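Local coordinates for protein ketol-acid reductoisomerase (uncultured archaeon GZfos26G2, PDB 4XDY) that catalyses the magnesium-dependent alkyl migration and NADH-dependent reduction of (S)-2-acetolactate to (R)-2,3-dihydroxy-isovalerate in branched-chain amino acid biosynthesis, at residues K17-G23 with D79-L85; I71-E76 with Q97-Q101; L102-L108 with P123-V127. One frame throughout, in Å; residues are numbered along the deposited sequence. Where two conformers were deposited one is given.

Interaction 1 (K17-G23 with D79-L85). With NAI (1,4-dihydronicotinamide adenine dinucleotide), chain E.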
loop_
_atom_site.group_PDB
_atom_site.type_symbol
_atom_site.label_atom_id
_atom_site.label_comp_id
_atom_site.label_asym_id
_atom_site.label_seq_id
_atom_site.Cartn_x
_atom_site.Cartn_y
_atom_site.Cartn_z
ATOM N N LYS A 17 27.125 -18.150 19.247
ATOM C CA LYS A 17 27.579 -16.817 18.957
ATOM C C LYS A 17 26.632 -15.854 19.670
ATOM O O LYS A 17 25.436 -16.114 19.795
ATOM C CB LYS A 17 27.630 -16.588 17.453
ATOM C CG LYS A 17 28.956 -17.028 16.900
ATOM C CD LYS A 17 29.010 -16.955 15.418
ATOM C CE LYS A 17 30.303 -17.571 14.910
ATOM N NZ LYS A 17 31.491 -16.715 15.055
ATOM N N THR A 18 27.223 -14.782 20.149
ATOM C CA THR A 18 26.477 -13.654 20.690
ATOM C C THR A 18 26.475 -12.520 19.630
ATOM O O THR A 18 27.531 -12.164 19.072
ATOM C CB THR A 18 27.178 -13.181 21.963
ATOM O OG1 THR A 18 27.039 -14.235 22.932
ATOM C CG2 THR A 18 26.544 -11.881 22.498
ATOM N N ILE A 19 25.293 -12.002 19.413
ATOM C CA ILE A 19 25.098 -10.843 18.519
ATOM C C ILE A 19 24.898 -9.594 19.390
ATOM O O ILE A 19 23.913 -9.539 20.196
ATOM C CB ILE A 19 23.817 -10.984 17.658
ATOM C CG1 ILE A 19 23.618 -12.388 17.056
ATOM C CG2 ILE A 19 23.734 -9.792 16.639
ATOM C CD1 ILE A 19 24.727 -12.781 16.201
ATOM N N ALA A 20 25.780 -8.638 19.217
ATOM C CA ALA A 20 25.650 -7.314 19.826
ATOM C C ALA A 20 24.928 -6.401 18.842
ATOM O O ALA A 20 25.484 -6.065 17.807
ATOM C CB ALA A 20 27.000 -6.751 20.159
ATOM N N VAL A 21 23.699 -6.071 19.167
ATOM C CA VAL A 21 22.877 -5.165 18.313
ATOM C C VAL A 21 23.073 -3.754 18.818
ATOM O O VAL A 21 22.659 -3.457 19.946
ATOM C CB VAL A 21 21.416 -5.567 18.309
ATOM C CG1 VAL A 21 20.553 -4.502 17.605
ATOM C CG2 VAL A 21 21.225 -6.942 17.641
ATOM N N MET A 22 23.739 -2.922 18.009
ATOM C CA MET A 22 23.987 -1.532 18.328
ATOM C C MET A 22 22.829 -0.653 17.817
ATOM O O MET A 22 22.651 -0.513 16.626
ATOM C CB MET A 22 25.285 -1.059 17.751
ATOM C CG MET A 22 26.491 -2.010 17.934
ATOM S SD MET A 22 26.714 -2.323 19.701
ATOM C CE MET A 22 28.428 -2.832 19.655
ATOM N N GLY A 23 22.148 0.018 18.725
ATOM C CA GLY A 23 20.931 0.784 18.399
ATOM C C GLY A 23 19.674 0.030 18.486
ATOM O O GLY A 23 19.446 -0.869 17.691
ATOM N N ASP A 79 30.223 -11.492 19.301
ATOM C CA ASP A 79 30.946 -12.147 18.216
ATOM C C ASP A 79 30.583 -11.492 16.867
ATOM O O ASP A 79 31.390 -11.470 15.948
ATOM C CB ASP A 79 30.546 -13.610 18.178
ATOM C CG ASP A 79 30.913 -14.336 19.472
ATOM O OD1 ASP A 79 32.085 -14.228 19.806
ATOM O OD2 ASP A 79 30.024 -14.860 20.177
ATOM N N VAL A 80 29.317 -11.054 16.785
ATOM C CA VAL A 80 28.808 -10.250 15.662
ATOM C C VAL A 80 28.454 -8.887 16.230
ATOM O O VAL A 80 27.734 -8.802 17.194
ATOM C CB VAL A 80 27.578 -10.888 14.970
ATOM C CG1 VAL A 80 27.149 -10.022 13.772
ATOM C CG2 VAL A 80 27.924 -12.277 14.475
ATOM N N VAL A 81 29.033 -7.845 15.638
ATOM C CA VAL A 81 28.756 -6.471 16.075
ATOM C C VAL A 81 27.884 -5.837 14.966
ATOM O O VAL A 81 28.379 -5.587 13.892
ATOM C CB VAL A 81 30.026 -5.679 16.269
ATOM C CG1 VAL A 81 29.728 -4.214 16.611
ATOM C CG2 VAL A 81 30.862 -6.279 17.418
ATOM N N HIS A 82 26.595 -5.748 15.252
ATOM C CA HIS A 82 25.621 -5.486 14.198
ATOM C C HIS A 82 25.117 -4.048 14.377
ATOM O O HIS A 82 24.417 -3.758 15.368
ATOM C CB HIS A 82 24.508 -6.478 14.334
ATOM C CG HIS A 82 23.448 -6.386 13.283
ATOM N ND1 HIS A 82 23.663 -5.813 12.060
ATOM C CD2 HIS A 82 22.180 -6.853 13.249
ATOM C CE1 HIS A 82 22.577 -5.924 11.318
ATOM N NE2 HIS A 82 21.661 -6.528 12.018
ATOM N N ILE A 83 25.505 -3.200 13.437
ATOM C CA ILE A 83 25.359 -1.731 13.547
ATOM C C ILE A 83 23.976 -1.366 13.017
ATOM O O ILE A 83 23.761 -1.394 11.811
ATOM C CB ILE A 83 26.508 -1.008 12.883
ATOM C CG1 ILE A 83 27.818 -1.298 13.662
ATOM C CG2 ILE A 83 26.293 0.515 12.940
ATOM C CD1 ILE A 83 29.051 -0.784 13.019
ATOM N N LEU A 84 23.063 -1.070 13.948
ATOM C CA LEU A 84 21.696 -0.628 13.608
ATOM C C LEU A 84 21.408 0.776 14.197
ATOM O O LEU A 84 20.315 1.070 14.596
ATOM C CB LEU A 84 20.666 -1.670 13.971
ATOM C CG LEU A 84 20.736 -3.006 13.236
ATOM C CD1 LEU A 84 19.736 -4.028 13.737
ATOM C CD2 LEU A 84 20.606 -2.809 11.728
ATOM N N LEU A 85 22.445 1.605 14.129
ATOM C CA LEU A 85 22.368 2.986 14.418
ATOM C C LEU A 85 22.011 3.761 13.125
ATOM O O LEU A 85 22.261 3.298 12.037
ATOM C CB LEU A 85 23.708 3.454 14.960
ATOM C CG LEU A 85 24.114 2.878 16.316
ATOM C CD1 LEU A 85 25.609 3.003 16.535
ATOM C CD2 LEU A 85 23.387 3.548 17.440
HETATM P PA NAI E . 17.197 4.579 14.225
HETATM O O1A NAI E . 17.162 5.975 13.585
HETATM O O2A NAI E . 15.949 3.937 14.651
HETATM O O5B NAI E . 18.359 4.658 15.339
HETATM C C5B NAI E . 18.586 3.529 16.231
HETATM C C4B NAI E . 18.864 4.080 17.662
HETATM O O4B NAI E . 20.110 4.761 17.564
HETATM C C3B NAI E . 17.883 5.128 18.252
HETATM O O3B NAI E . 16.721 4.429 18.699
HETATM C C2B NAI E . 18.729 5.789 19.320
HETATM O O2B NAI E . 18.582 5.047 20.532
HETATM C C1B NAI E . 20.153 5.619 18.733
HETATM N N9A NAI E . 20.707 6.899 18.325
HETATM C C8A NAI E . 20.004 7.838 17.562
HETATM N N7A NAI E . 20.777 8.897 17.363
HETATM C C5A NAI E . 21.945 8.661 18.015
HETATM C C6A NAI E . 23.170 9.409 18.232
HETATM N N6A NAI E . 23.342 10.640 17.731
HETATM N N1A NAI E . 24.197 8.841 18.917
HETATM C C2A NAI E . 24.060 7.614 19.462
HETATM N N3A NAI E . 22.988 6.853 19.325
HETATM C C4A NAI E . 21.895 7.334 18.626
HETATM O O3 NAI E . 17.971 3.580 13.103
HETATM P PN NAI E . 17.141 2.690 11.968
HETATM O O1N NAI E . 16.217 3.591 11.173
HETATM O O2N NAI E . 16.580 1.540 12.692
HETATM O O5D NAI E . 18.383 2.429 11.024
HETATM C C5D NAI E . 19.368 1.416 11.419
HETATM C C4D NAI E . 20.128 0.849 10.166
HETATM O O4D NAI E . 19.125 0.050 9.506
HETATM C C3D NAI E . 20.568 1.868 9.133
HETATM O O3D NAI E . 21.781 1.435 8.505
HETATM C C2D NAI E . 19.433 1.919 8.083
HETATM O O2D NAI E . 19.785 2.388 6.783
HETATM C C1D NAI E . 19.009 0.465 8.091
HETATM N N1N NAI E . 17.651 0.115 7.661
HETATM C C2N NAI E . 16.607 0.703 8.282
HETATM C C3N NAI E . 15.336 0.396 7.945
HETATM C C7N NAI E . 14.257 0.960 8.697
HETATM O O7N NAI E . 14.278 2.021 9.395
HETATM N N7N NAI E . 13.238 0.147 8.821
HETATM C C4N NAI E . 15.121 -0.596 6.912
HETATM C C5N NAI E . 16.261 -1.333 6.460
HETATM C C6N NAI E . 17.500 -0.918 6.836
HETATM O O HOH W 1 31.249 -14.025 14.110
#

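Interaction 2 (I71-E76 with Q97-Q101)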
loop_
_atom_site.group_PDB
_atom_site.type_symbol
_atom_site.label_atom_id
_atom_site.label_comp_id
_atom_site.label_asym_id
_atom_site.label_seq_id
_atom_site.Cartn_x
_atom_site.Cartn_y
_atom_site.Cartn_z
ATOM N N ILE A 71 27.795 0.967 24.201
ATOM C CA ILE A 71 28.239 0.397 22.922
ATOM C C ILE A 71 29.626 -0.252 23.018
ATOM O O ILE A 71 29.832 -1.365 22.474
ATOM C CB ILE A 71 28.165 1.454 21.769
ATOM C CG1 ILE A 71 26.689 1.832 21.548
ATOM C CG2 ILE A 71 28.870 0.972 20.510
ATOM C CD1 ILE A 71 26.440 2.983 20.603
ATOM N N ASP A 72 30.588 0.416 23.651
ATOM C CA ASP A 72 31.912 -0.203 23.803
ATOM C C ASP A 72 31.923 -1.589 24.498
ATOM O O ASP A 72 32.553 -2.538 23.991
ATOM C CB ASP A 72 32.921 0.751 24.385
ATOM C CG ASP A 72 32.642 1.132 25.835
ATOM O OD1 ASP A 72 31.587 0.790 26.418
ATOM O OD2 ASP A 72 33.551 1.791 26.358
ATOM N N LYS A 73 31.187 -1.729 25.581
ATOM C CA LYS A 73 31.094 -3.045 26.273
ATOM C C LYS A 73 30.301 -4.054 25.461
ATOM O O LYS A 73 30.542 -5.239 25.509
ATOM C CB LYS A 73 30.381 -2.947 27.649
ATOM C CG LYS A 73 30.928 -1.965 28.682
ATOM C CD LYS A 73 32.433 -1.916 28.654
ATOM C CE LYS A 73 32.969 -1.182 29.886
ATOM N NZ LYS A 73 34.407 -1.532 29.995
ATOM N N ALA A 74 29.297 -3.595 24.738
ATOM C CA ALA A 74 28.548 -4.484 23.879
ATOM C C ALA A 74 29.412 -5.022 22.751
ATOM O O ALA A 74 29.306 -6.202 22.403
ATOM C CB ALA A 74 27.316 -3.766 23.325
ATOM N N ALA A 75 30.274 -4.196 22.203
ATOM C CA ALA A 75 31.117 -4.584 21.102
ATOM C C ALA A 75 32.144 -5.634 21.570
ATOM O O ALA A 75 32.527 -6.510 20.834
ATOM C CB ALA A 75 31.872 -3.436 20.567
ATOM N N GLU A 76 32.610 -5.454 22.791
ATOM C CA GLU A 76 33.523 -6.412 23.437
ATOM C C GLU A 76 32.880 -7.780 23.534
ATOM O O GLU A 76 33.489 -8.774 23.186
ATOM C CB GLU A 76 33.924 -5.873 24.843
ATOM C CG GLU A 76 35.142 -6.562 25.427
ATOM C CD GLU A 76 35.829 -5.760 26.529
ATOM O OE1 GLU A 76 35.402 -4.622 26.892
ATOM O OE2 GLU A 76 36.835 -6.294 27.014
ATOM N N GLN A 97 33.788 4.173 19.595
ATOM C CA GLN A 97 33.211 3.255 20.557
ATOM C C GLN A 97 33.304 1.774 20.154
ATOM O O GLN A 97 33.190 0.903 21.025
ATOM C CB GLN A 97 31.789 3.585 20.901
ATOM C CG GLN A 97 31.624 4.999 21.419
ATOM C CD GLN A 97 30.181 5.327 21.714
ATOM O OE1 GLN A 97 29.637 6.342 21.173
ATOM N NE2 GLN A 97 29.537 4.527 22.487
ATOM N N ILE A 98 33.515 1.518 18.866
ATOM C CA ILE A 98 33.396 0.142 18.352
ATOM C C ILE A 98 34.758 -0.357 17.892
ATOM O O ILE A 98 35.199 -1.441 18.338
ATOM C CB ILE A 98 32.378 -0.004 17.195
ATOM C CG1 ILE A 98 30.955 0.219 17.699
ATOM C CG2 ILE A 98 32.549 -1.390 16.590
ATOM C CD1 ILE A 98 29.837 0.242 16.676
ATOM N N LYS A 99 35.420 0.408 17.044
ATOM C CA LYS A 99 36.658 0.027 16.419
ATOM C C LYS A 99 37.693 -0.454 17.460
ATOM O O LYS A 99 38.297 -1.497 17.260
ATOM C CB LYS A 99 37.244 1.135 15.575
ATOM C CG LYS A 99 38.524 0.723 14.840
ATOM C CD LYS A 99 39.179 1.893 14.141
ATOM C CE LYS A 99 40.650 1.673 14.051
ATOM N NZ LYS A 99 41.192 2.540 12.991
ATOM N N PRO A 100 37.862 0.255 18.597
ATOM C CA PRO A 100 38.897 -0.286 19.556
ATOM C C PRO A 100 38.594 -1.587 20.206
ATOM O O PRO A 100 39.503 -2.203 20.769
ATOM C CB PRO A 100 38.967 0.813 20.625
ATOM C CG PRO A 100 38.559 2.088 19.874
ATOM C CD PRO A 100 37.354 1.562 19.052
ATOM N N GLN A 101 37.349 -2.034 20.166
ATOM C CA GLN A 101 36.953 -3.313 20.715
ATOM C C GLN A 101 36.942 -4.430 19.666
ATOM O O GLN A 101 36.591 -5.578 19.974
ATOM C CB GLN A 101 35.580 -3.215 21.384
ATOM C CG GLN A 101 35.402 -1.946 22.239
ATOM C CD GLN A 101 36.573 -1.755 23.174
ATOM O OE1 GLN A 101 37.443 -0.859 22.997
ATOM N NE2 GLN A 101 36.662 -2.669 24.124
HETATM O O HOH W 2 27.325 4.016 24.039
HETATM O O HOH W 3 30.720 3.107 24.527
#

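Interaction 3 (L102-L108 with P123-V127)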
loop_
_atom_site.group_PDB
_atom_site.type_symbol
_atom_site.label_atom_id
_atom_site.label_comp_id
_atom_site.label_asym_id
_atom_site.label_seq_id
_atom_site.Cartn_x
_atom_site.Cartn_y
_atom_site.Cartn_z
ATOM N N LEU A 102 37.275 -4.102 18.421
ATOM C CA LEU A 102 37.181 -5.132 17.357
ATOM C C LEU A 102 38.369 -6.075 17.627
ATOM O O LEU A 102 39.424 -5.654 18.107
ATOM C CB LEU A 102 37.225 -4.534 15.971
ATOM C CG LEU A 102 35.884 -3.902 15.530
ATOM C CD1 LEU A 102 35.860 -3.555 14.036
ATOM C CD2 LEU A 102 34.620 -4.730 15.838
ATOM N N LYS A 103 38.159 -7.347 17.482
ATOM C CA LYS A 103 39.275 -8.279 17.571
ATOM C C LYS A 103 39.172 -9.074 16.285
ATOM O O LYS A 103 38.060 -9.341 15.809
ATOM C CB LYS A 103 39.076 -9.211 18.767
ATOM C CG LYS A 103 39.254 -8.508 20.095
ATOM C CD LYS A 103 40.682 -8.586 20.554
ATOM C CE LYS A 103 40.965 -9.952 21.187
ATOM N NZ LYS A 103 41.641 -9.769 22.497
ATOM N N ALA A 104 40.304 -9.596 15.856
ATOM C CA ALA A 104 40.302 -10.570 14.728
ATOM C C ALA A 104 39.255 -11.571 14.804
ATOM O O ALA A 104 39.034 -12.196 15.824
ATOM C CB ALA A 104 41.675 -11.266 14.605
ATOM N N GLY A 105 38.624 -11.790 13.659
ATOM C CA GLY A 105 37.573 -12.768 13.496
ATOM C C GLY A 105 36.215 -12.514 14.047
ATOM O O GLY A 105 35.319 -13.364 13.878
ATOM N N LYS A 106 36.020 -11.421 14.792
ATOM C CA LYS A 106 34.637 -10.913 14.927
ATOM C C LYS A 106 34.081 -10.616 13.510
ATOM O O LYS A 106 34.855 -10.446 12.520
ATOM C CB LYS A 106 34.629 -9.624 15.757
ATOM C CG LYS A 106 34.576 -9.809 17.314
ATOM C CD LYS A 106 34.657 -8.454 18.009
ATOM C CE LYS A 106 35.118 -8.508 19.467
ATOM N NZ LYS A 106 34.168 -9.250 20.317
ATOM N N ALA A 107 32.756 -10.494 13.451
ATOM C CA ALA A 107 32.080 -10.043 12.215
ATOM C C ALA A 107 31.422 -8.678 12.515
ATOM O O ALA A 107 30.775 -8.508 13.565
ATOM C CB ALA A 107 31.037 -11.043 11.796
ATOM N N LEU A 108 31.696 -7.723 11.662
ATOM C CA LEU A 108 30.989 -6.405 11.633
ATOM C C LEU A 108 29.877 -6.507 10.614
ATOM O O LEU A 108 30.121 -6.768 9.421
ATOM C CB LEU A 108 32.008 -5.377 11.221
ATOM C CG LEU A 108 31.614 -3.877 11.397
ATOM C CD1 LEU A 108 31.410 -3.481 12.857
ATOM C CD2 LEU A 108 32.615 -2.962 10.698
ATOM N N PRO A 123 36.786 -0.903 7.666
ATOM C CA PRO A 123 36.982 -1.873 8.771
ATOM C C PRO A 123 38.433 -2.415 8.740
ATOM O O PRO A 123 39.094 -2.247 7.789
ATOM C CB PRO A 123 35.940 -2.958 8.509
ATOM C CG PRO A 123 35.010 -2.309 7.517
ATOM C CD PRO A 123 35.917 -1.449 6.643
ATOM N N PRO A 124 38.934 -2.866 9.863
ATOM C CA PRO A 124 40.222 -3.590 9.749
ATOM C C PRO A 124 40.142 -4.822 8.817
ATOM O O PRO A 124 39.064 -5.481 8.683
ATOM C CB PRO A 124 40.530 -3.981 11.211
ATOM C CG PRO A 124 39.245 -4.003 11.901
ATOM C CD PRO A 124 38.270 -3.080 11.156
ATOM N N GLU A 125 41.291 -5.200 8.288
ATOM C CA GLU A 125 41.426 -6.311 7.365
ATOM C C GLU A 125 41.061 -7.655 8.013
ATOM O O GLU A 125 40.593 -8.567 7.331
ATOM C CB GLU A 125 42.776 -6.276 6.655
ATOM C CG GLU A 125 43.978 -6.512 7.578
ATOM C CD GLU A 125 44.235 -8.017 7.856
ATOM O OE1 GLU A 125 44.909 -8.318 8.879
ATOM O OE2 GLU A 125 43.725 -8.858 7.076
ATOM N N ASP A 126 41.189 -7.780 9.327
ATOM C CA ASP A 126 41.071 -9.101 9.959
ATOM C C ASP A 126 39.749 -9.378 10.580
ATOM O O ASP A 126 39.609 -10.292 11.376
ATOM C CB ASP A 126 42.252 -9.305 10.959
ATOM C CG ASP A 126 42.253 -8.275 12.085
ATOM O OD1 ASP A 126 41.357 -7.398 12.155
ATOM O OD2 ASP A 126 43.133 -8.372 12.939
ATOM N N VAL A 127 38.717 -8.590 10.243
ATOM C CA VAL A 127 37.345 -8.893 10.664
ATOM C C VAL A 127 36.461 -9.210 9.482
ATOM O O VAL A 127 36.671 -8.707 8.396
ATOM C CB VAL A 127 36.673 -7.709 11.530
ATOM C CG1 VAL A 127 37.546 -7.398 12.737
ATOM C CG2 VAL A 127 36.464 -6.498 10.662
#

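Interaction 1 (K17-G23 with D79-L85)
M22 reaches across to V81 on the face of the sheet that also carries A20 and I83. Its CB lies 3.7 Å from H82 O. CG passes over the same oxygen and comes near V81 CG1. The chain then bends at chi2 (-57°), which swings the methyl CE back onto V81 CG1 at 3.6 Å. On the other face I19 lies alongside V80, its CD1 3.6 Å from V80 CB. L84 CG sits over the centre of the H82 ring.

The strands run parallel, their axes 22° apart. Backbone bonds pass to and fro between them, from V80 N to T18 O through to L84 N to M22 O. At the start, D79 OD2 takes the T18 N-H at 2.8 Å through its anti lone pair, in a nearly straight bond (174°). D79 N also donates to T18 O, which thus accepts twice. At the far end G23, L84 and L85 border the NADH, L84 O coming within 3.3 Å of NAI C5D. G23, in this pocket, appears to begin the GxGxxG turn of the Rossmann fold.

Strand 41-50 flanks 18-22 and strand 107-110 flanks 80-83. Helix 71-77 covers M22, and helix 90-98 covers V81, I83 and L85.

Interaction 2 (I71-E76 with Q97-Q101)
I71 and D72, in the first turn of helix 71-77, face Q97 and I98, late in helix 90-98, and the 3-10 turn 99-101 that follows; the backbones come near at D72 and Q97 (CA to CA 4.9 Å) and again at E76 and Q101. No direct hydrogen bond joins the two segments.

The apolar part lies on the inner side. I71 CG2 touches I98 CG1 at 3.6 Å, the two side chains slanting across each other. Q97 extends beyond CG and brings NE2 to 3.4 Å from I71 CB. From there NE2 donates to two waters, each at 2.8 Å from it. One water accepts from I71 N and the other from D72 N. Two amides of the first helical turn are thus linked through solvent to one side-chain amide.

The backbone of Q97 also takes part. D72 CA makes a CH...O contact with Q97 O at 3.3 Å. That oxygen is buried here and has no hydrogen-bond partner in the model. Q101 is modelled in two conformers; in one, its CB packs near A75 CB at 3.8 Å, a less certain contact.

I71 and A75 also rest on M22, and I98 on V81 and I83. The two helices lie on the same face of the parallel part of the sheet. Helix 90-98 joins neighbouring parallel strands 80-83 and 107-110, a beta-alpha-beta crossover of the Rossmann fold.

Interaction 3 (L102-L108 with P123-V127)
V127 has chi1 near -56°, which places CG1 beside its backbone N and facing the turn at K103-K106. CG1 lies 3.7 Å from K103 O. CB of V127 itself stands 3.4 Å from K106 O. L108 has CG anti to N (chi1 -168°). Its CD2 meets CB and CG of P123, both at 4.0 Å, nearly at a right angle. L102 brings its CD1 to the ring of P124 at CD, 3.8 Å away. These two side chains also meet at about a right angle.

The polar link is between backbones. G105 N donates to D126 O at 2.9 Å, in a nearly straight bond (173°) that lies in the carbonyl plane. A104 CA makes a CH...O contact with the same oxygen. D126 also sets its carboxylate beside A104, OD2 being 3.6 Å from A104 CB.

The two segments serve neighbouring parallel strands of the Rossmann domain. Segment 102-108 turns and enters strand 107-110; segment 123-127 turns just before strand 128-134. K103-K106 is a type II turn. G105 takes a positive phi, as glycine commonly does at the third position of such a turn. P124-V127 is a type I turn, closed by a weak bond from V127 N to P124 O.

Y94 of helix 90-98 touches L102, L108 and P124. Q159 NE2 donates to the carbonyls of P124 and V127. The K106 chain runs off to the other side, where NZ binds G78 O.

How the interactions relate
Interaction 1 is buried in the sheet, interaction 2 is partly buried on one face of it, and interaction 3 lies at the surface. Their chemistry changes accordingly. The strands of interaction 1 are joined by a ladder of backbone bonds, the helices of interaction 2 by apolar contacts and waters, and the turns of interaction 3 by one backbone hydrogen bond and leucine-proline contacts. Only interaction 1 borders the NADH. M22 CE packs against I71 O and A75 N, so interaction 2 covers interaction 1. Strands 80-83 and 107-110 are neighbours, with probable bonds from V81 N to A107 O and A107 N to D79 O. K106 ties interaction 3 to helix 71-77 through E76 O.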